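Local atomic coordinates of J domain-containing protein required for chloroplast accumulation response 1 (Arabidopsis thaliana, PDB entry 3AG7), a protein that is required for chloroplast photorelocation movement, in which it modulates chloroplast actin filaments and needs the co-chaperone activity of its J domain, the piece described here. Residues G24-L29 with E91-A96; I36-S41 with A80-M85. All blocks are in the same frame, centred on the assembly; numbering follows the deposited sequence.

How the contacts relate
From the N terminus the chain first runs through helix 5-19 and then into 24-29, which holds the N-cap and first turn of helix 26-30. Contact 1 later joins it to 91-96 of helix 80-100 and closes the longer loop. The chain goes on to 36-41, part of the connection leading to helix 54-68. Contact 2 joins it to 80-85 at the start of helix 80-100, closing a shorter loop that holds helices 54-68 and 70-75. The loop of contact 2 therefore lies wholly within that of contact 1. The two centres are about 17 Å apart, on opposite sides of the chain's centre. Together they tie helix 26-30 and the loop after it to two places along helix 80-100, its start and its later turns.

Contact 1: G24-L29 with E91-A96; sequences GNIRSL and ELLQEA
A96 packs its CB against the start of helix 26-30 and the two residues before it. The methyl lies 3.6 Å from G24 C and 3.7 Å from I26 N. L29 reaches the same methyl with one branch: L29 CD1 is 3.7 Å from A96 CB and also touches L92 CB and L92 O. I26 has CG1 anti to the backbone N (chi1 -169°). Its chi2 of 54° then sets CD1 where it contacts both A96 CB and L93. The side chains of I26 and L93 cross at about a right angle. One branch of L93 serves two partners: L93 CD2 is 3.8 Å from I26 CD1 and 3.7 Å from L29 CB. Helix 26-30 thus packs on helix 80-100 of the J domain. L93 also reaches A64 and L68 of helix 54-68, the antiparallel hairpin partner of helix 80-100. N25 is the N-cap of the short helix. Its OD1 takes the S28 N-H at 2.8 Å in a fairly straight bond (162°), with the donor above the carbonyl plane. At the outer edge, one water accepts from G24 N at 2.8 Å and donates to L92 O and to the carboxylate atom E95 OE1.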
loop_
_atom_site.group_PDB
_atom_site.type_symbol
_atom_site.label_atom_id
_atom_site.label_comp_id
_atom_site.label_asym_id
_atom_site.label_seq_id
_atom_site.Cartn_x
_atom_site.Cartn_y
_atom_site.Cartn_z
ATOM N N GLY A 24 -7.693 -5.913 -5.550
ATOM C CA GLY A 24 -9.052 -5.440 -5.608
ATOM C C GLY A 24 -9.778 -5.392 -4.274
ATOM O O GLY A 24 -10.909 -4.956 -4.216
ATOM N N ASN A 25 -9.137 -5.890 -3.217
ATOM C CA ASN A 25 -9.798 -5.992 -1.919
ATOM C C ASN A 25 -9.148 -5.083 -0.901
ATOM O O ASN A 25 -8.050 -5.369 -0.439
ATOM C CB ASN A 25 -9.771 -7.435 -1.407
ATOM C CG ASN A 25 -10.561 -7.583 -0.137
ATOM O OD1 ASN A 25 -10.306 -6.872 0.823
ATOM N ND2 ASN A 25 -11.589 -8.431 -0.158
ATOM N N ILE A 26 -9.826 -3.992 -0.531
ATOM C CA ILE A 26 -9.106 -2.912 0.158
ATOM C C ILE A 26 -8.715 -3.355 1.557
ATOM O O ILE A 26 -7.645 -2.992 2.060
ATOM C CB ILE A 26 -9.921 -1.581 0.208
ATOM C CG1 ILE A 26 -9.079 -0.383 0.689
ATOM C CG2 ILE A 26 -11.120 -1.718 1.173
ATOM C CD1 ILE A 26 -7.783 -0.127 -0.074
ATOM N N ARG A 27 -9.575 -4.134 2.196
ATOM C CA ARG A 27 -9.241 -4.600 3.541
ATOM C C ARG A 27 -8.090 -5.604 3.524
ATOM O O ARG A 27 -7.254 -5.641 4.443
ATOM C CB ARG A 27 -10.467 -5.237 4.175
ATOM C CG ARG A 27 -11.547 -4.242 4.482
ATOM C CD ARG A 27 -12.759 -4.999 5.006
ATOM N NE ARG A 27 -13.876 -4.109 5.339
ATOM C CZ ARG A 27 -14.865 -3.808 4.504
ATOM N NH1 ARG A 27 -14.828 -4.214 3.236
ATOM N NH2 ARG A 27 -15.875 -3.036 4.911
ATOM N N SER A 28 -8.053 -6.459 2.504
ATOM C CA SER A 28 -6.936 -7.435 2.400
ATOM C C SER A 28 -5.574 -6.733 2.299
ATOM O O SER A 28 -4.584 -7.175 2.917
ATOM C CB SER A 28 -7.114 -8.342 1.177
ATOM O OG SER A 28 -8.239 -9.218 1.317
ATOM N N LEU A 29 -5.536 -5.658 1.520
ATOM C CA LEU A 29 -4.301 -4.849 1.368
ATOM C C LEU A 29 -4.023 -4.041 2.630
ATOM O O LEU A 29 -2.930 -4.126 3.176
ATOM C CB LEU A 29 -4.409 -3.903 0.183
ATOM C CG LEU A 29 -4.644 -4.579 -1.180
ATOM C CD1 LEU A 29 -4.937 -3.502 -2.232
ATOM C CD2 LEU A 29 -3.450 -5.506 -1.609
ATOM N N GLU A 91 -0.819 1.988 -6.616
ATOM C CA GLU A 91 -1.697 1.509 -7.723
ATOM C C GLU A 91 -2.699 0.455 -7.255
ATOM O O GLU A 91 -3.897 0.544 -7.583
ATOM C CB GLU A 91 -0.880 0.938 -8.880
ATOM C CG GLU A 91 -0.094 1.969 -9.634
ATOM C CD GLU A 91 0.700 1.346 -10.791
ATOM O OE1 GLU A 91 0.812 0.086 -10.875
ATOM O OE2 GLU A 91 1.195 2.129 -11.626
ATOM N N LEU A 92 -2.228 -0.525 -6.470
ATOM C CA LEU A 92 -3.099 -1.596 -5.954
ATOM C C LEU A 92 -4.135 -1.026 -5.027
ATOM O O LEU A 92 -5.308 -1.362 -5.140
ATOM C CB LEU A 92 -2.292 -2.676 -5.242
ATOM C CG LEU A 92 -1.384 -3.512 -6.150
ATOM C CD1 LEU A 92 -0.267 -4.155 -5.343
ATOM C CD2 LEU A 92 -2.182 -4.564 -6.924
ATOM N N LEU A 93 -3.705 -0.116 -4.153
ATOM C CA LEU A 93 -4.611 0.498 -3.175
ATOM C C LEU A 93 -5.712 1.280 -3.895
ATOM O O LEU A 93 -6.903 1.149 -3.556
ATOM C CB LEU A 93 -3.836 1.392 -2.199
ATOM C CG LEU A 93 -3.062 0.607 -1.141
ATOM C CD1 LEU A 93 -2.342 1.570 -0.201
ATOM C CD2 LEU A 93 -3.962 -0.300 -0.292
ATOM N N GLN A 94 -5.336 2.067 -4.907
ATOM C CA GLN A 94 -6.345 2.882 -5.596
ATOM C C GLN A 94 -7.398 2.025 -6.282
ATOM O O GLN A 94 -8.573 2.392 -6.323
ATOM C CB GLN A 94 -5.684 3.804 -6.621
ATOM C CG GLN A 94 -4.918 4.918 -6.018
ATOM C CD GLN A 94 -5.127 6.209 -6.786
ATOM O OE1 GLN A 94 -4.432 6.484 -7.766
ATOM N NE2 GLN A 94 -6.113 7.007 -6.346
ATOM N N GLU A 95 -6.954 0.937 -6.899
ATOM C CA GLU A 95 -7.840 0.033 -7.652
ATOM C C GLU A 95 -8.790 -0.576 -6.633
ATOM O O GLU A 95 -9.982 -0.736 -6.905
ATOM C CB GLU A 95 -6.976 -1.056 -8.337
ATOM C CG GLU A 95 -7.739 -2.255 -9.020
ATOM C CD GLU A 95 -6.955 -3.639 -9.214
ATOM O OE1 GLU A 95 -5.757 -3.904 -8.782
ATOM O OE2 GLU A 95 -7.624 -4.521 -9.827
ATOM N N ALA A 96 -8.256 -0.913 -5.440
ATOM C CA ALA A 96 -9.105 -1.544 -4.429
ATOM C C ALA A 96 -10.083 -0.577 -3.782
ATOM O O ALA A 96 -11.219 -0.954 -3.476
ATOM C CB ALA A 96 -8.231 -2.253 -3.358
HETATM O O HOH W 1 -5.797 -3.952 -6.049
#

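Contact 2: I36-S41 with A80-M85; sequences ILWSGS and ANQKYM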
loop_
_atom_site.group_PDB
_atom_site.type_symbol
_atom_site.label_atom_id
_atom_site.label_comp_id
_atom_site.label_asym_id
_atom_site.label_seq_id
_atom_site.Cartn_x
_atom_site.Cartn_y
_atom_site.Cartn_z
ATOM N N ILE A 36 4.623 -5.382 3.687
ATOM C CA ILE A 36 5.234 -4.914 2.429
ATOM C C ILE A 36 5.974 -3.585 2.632
ATOM O O ILE A 36 7.011 -3.331 2.006
ATOM C CB ILE A 36 4.197 -4.860 1.250
ATOM C CG1 ILE A 36 4.866 -4.627 -0.123
ATOM C CG2 ILE A 36 3.123 -3.847 1.476
ATOM C CD1 ILE A 36 5.772 -5.774 -0.565
ATOM N N LEU A 37 5.511 -2.752 3.553
ATOM C CA LEU A 37 6.199 -1.478 3.726
ATOM C C LEU A 37 7.521 -1.595 4.495
ATOM O O LEU A 37 7.692 -2.472 5.345
ATOM C CB LEU A 37 5.278 -0.483 4.420
ATOM C CG LEU A 37 4.001 -0.177 3.614
ATOM C CD1 LEU A 37 3.202 0.817 4.344
ATOM C CD2 LEU A 37 4.369 0.342 2.213
ATOM N N TRP A 38 8.441 -0.675 4.218
ATOM C CA TRP A 38 9.719 -0.623 4.931
ATOM C C TRP A 38 9.591 -0.120 6.369
ATOM O O TRP A 38 8.572 0.475 6.737
ATOM C CB TRP A 38 10.686 0.279 4.171
ATOM C CG TRP A 38 10.147 1.631 3.923
ATOM C CD1 TRP A 38 10.258 2.742 4.737
ATOM C CD2 TRP A 38 9.353 2.030 2.813
ATOM N NE1 TRP A 38 9.587 3.801 4.169
ATOM C CE2 TRP A 38 9.061 3.397 2.971
ATOM C CE3 TRP A 38 8.921 1.376 1.654
ATOM C CZ2 TRP A 38 8.281 4.112 2.045
ATOM C CZ3 TRP A 38 8.164 2.083 0.733
ATOM C CH2 TRP A 38 7.878 3.443 0.916
ATOM N N SER A 39 10.660 -0.283 7.155
ATOM C CA SER A 39 10.707 0.241 8.532
ATOM C C SER A 39 10.462 1.746 8.654
ATOM O O SER A 39 11.077 2.538 7.947
ATOM C CB SER A 39 12.067 -0.085 9.177
ATOM O OG SER A 39 11.851 -0.748 10.403
ATOM N N GLY A 40 9.614 2.149 9.597
ATOM C CA GLY A 40 9.453 3.578 9.896
ATOM C C GLY A 40 8.801 4.327 8.752
ATOM O O GLY A 40 8.933 5.532 8.645
ATOM N N SER A 41 8.025 3.615 7.944
ATOM C CA SER A 41 7.164 4.264 6.965
ATOM C C SER A 41 6.153 5.100 7.730
ATOM O O SER A 41 5.659 6.117 7.232
ATOM C CB SER A 41 6.454 3.222 6.078
ATOM O OG SER A 41 5.677 2.310 6.843
ATOM N N ALA A 80 14.637 6.729 -4.319
ATOM C CA ALA A 80 14.084 6.347 -5.650
ATOM C C ALA A 80 13.394 4.970 -5.582
ATOM O O ALA A 80 12.315 4.768 -6.156
ATOM C CB ALA A 80 15.203 6.301 -6.670
ATOM N N ASN A 81 14.004 4.023 -4.884
ATOM C CA ASN A 81 13.429 2.670 -4.801
ATOM C C ASN A 81 12.245 2.634 -3.880
ATOM O O ASN A 81 11.285 1.893 -4.138
ATOM C CB ASN A 81 14.499 1.648 -4.361
ATOM C CG ASN A 81 15.541 1.408 -5.455
ATOM O OD1 ASN A 81 15.364 1.868 -6.584
ATOM N ND2 ASN A 81 16.623 0.690 -5.118
ATOM N N GLN A 82 12.272 3.459 -2.823
ATOM C CA GLN A 82 11.083 3.565 -1.977
ATOM C C GLN A 82 9.905 4.097 -2.806
ATOM O O GLN A 82 8.784 3.582 -2.719
ATOM C CB GLN A 82 11.332 4.439 -0.728
ATOM C CG GLN A 82 12.150 3.674 0.348
ATOM C CD GLN A 82 12.464 4.547 1.537
ATOM O OE1 GLN A 82 12.552 5.754 1.393
ATOM N NE2 GLN A 82 12.649 3.947 2.721
ATOM N N LYS A 83 10.168 5.109 -3.615
ATOM C CA LYS A 83 9.142 5.700 -4.449
ATOM C C LYS A 83 8.613 4.702 -5.461
ATOM O O LYS A 83 7.409 4.632 -5.716
ATOM C CB LYS A 83 9.663 6.960 -5.140
ATOM C CG LYS A 83 9.725 8.104 -4.116
ATOM C CD LYS A 83 10.187 9.403 -4.710
ATOM C CE LYS A 83 11.682 9.444 -4.881
ATOM N NZ LYS A 83 12.045 10.850 -5.193
ATOM N N TYR A 84 9.509 3.982 -6.097
ATOM C CA TYR A 84 9.100 2.892 -6.979
ATOM C C TYR A 84 8.193 1.855 -6.292
ATOM O O TYR A 84 7.097 1.550 -6.795
ATOM C CB TYR A 84 10.337 2.212 -7.591
ATOM C CG TYR A 84 9.988 1.111 -8.557
ATOM C CD1 TYR A 84 9.791 1.385 -9.921
ATOM C CD2 TYR A 84 9.701 -0.165 -8.106
ATOM C CE1 TYR A 84 9.465 0.352 -10.812
ATOM C CE2 TYR A 84 9.401 -1.187 -8.976
ATOM C CZ TYR A 84 9.250 -0.927 -10.322
ATOM O OH TYR A 84 8.872 -1.950 -11.177
ATOM N N MET A 85 8.592 1.356 -5.119
ATOM C CA MET A 85 7.806 0.367 -4.405
ATOM C C MET A 85 6.442 0.950 -4.078
ATOM O O MET A 85 5.406 0.291 -4.268
ATOM C CB MET A 85 8.541 -0.016 -3.107
ATOM C CG MET A 85 8.394 -1.437 -2.720
ATOM S SD MET A 85 9.294 -1.709 -1.192
ATOM C CE MET A 85 7.910 -1.514 -0.079
#
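I36 faces the end of the M85 side chain, but the details here are doubtful. The methyl M85 CE is modelled 2.9 Å from I36 O, too short for a normal carbon-oxygen contact. Its approaches to I36 CG1, L37 CA and the W38 rim share that doubt.

W38 carries most of this segment's share. Its CG sits between the backbone N and the carbonyl carbon (chi1 55°), and the indole lies against the start of helix 80-100. Q82 covers one face of the ring. Q82 CG is 4.0 Å from the centroid of the six-membered ring, almost on the ring normal, a CH-pi contact. The chain is extended beyond CG and carries the amide over the five-membered ring, where Q82 NE2 is 3.4 Å from W38 CD1. Amide and indole are stacked, with planes 27° apart. W38 NE1 and Q82 NE2 are close, but both are donors and do not bond. M85 SD makes a Met-aromatic contact at the ring edge, 5.4 Å from the six-membered ring centroid. The loop between helices 26-30 and 54-68 is thus laid on the first turns of the last J-domain helix, with L73 of helix 70-75 also against W38.

W38 to S41 form a type II beta turn, with G40 at its third position. S41 N and S41 OG make only weak bonds to W38 O. S41 CB sits over the rim of the opposite indole face, 3.7 Å above its plane. Within the two segments, the indole is therefore held by shape and dispersion, between Q82 on one face and S41 CB on the other.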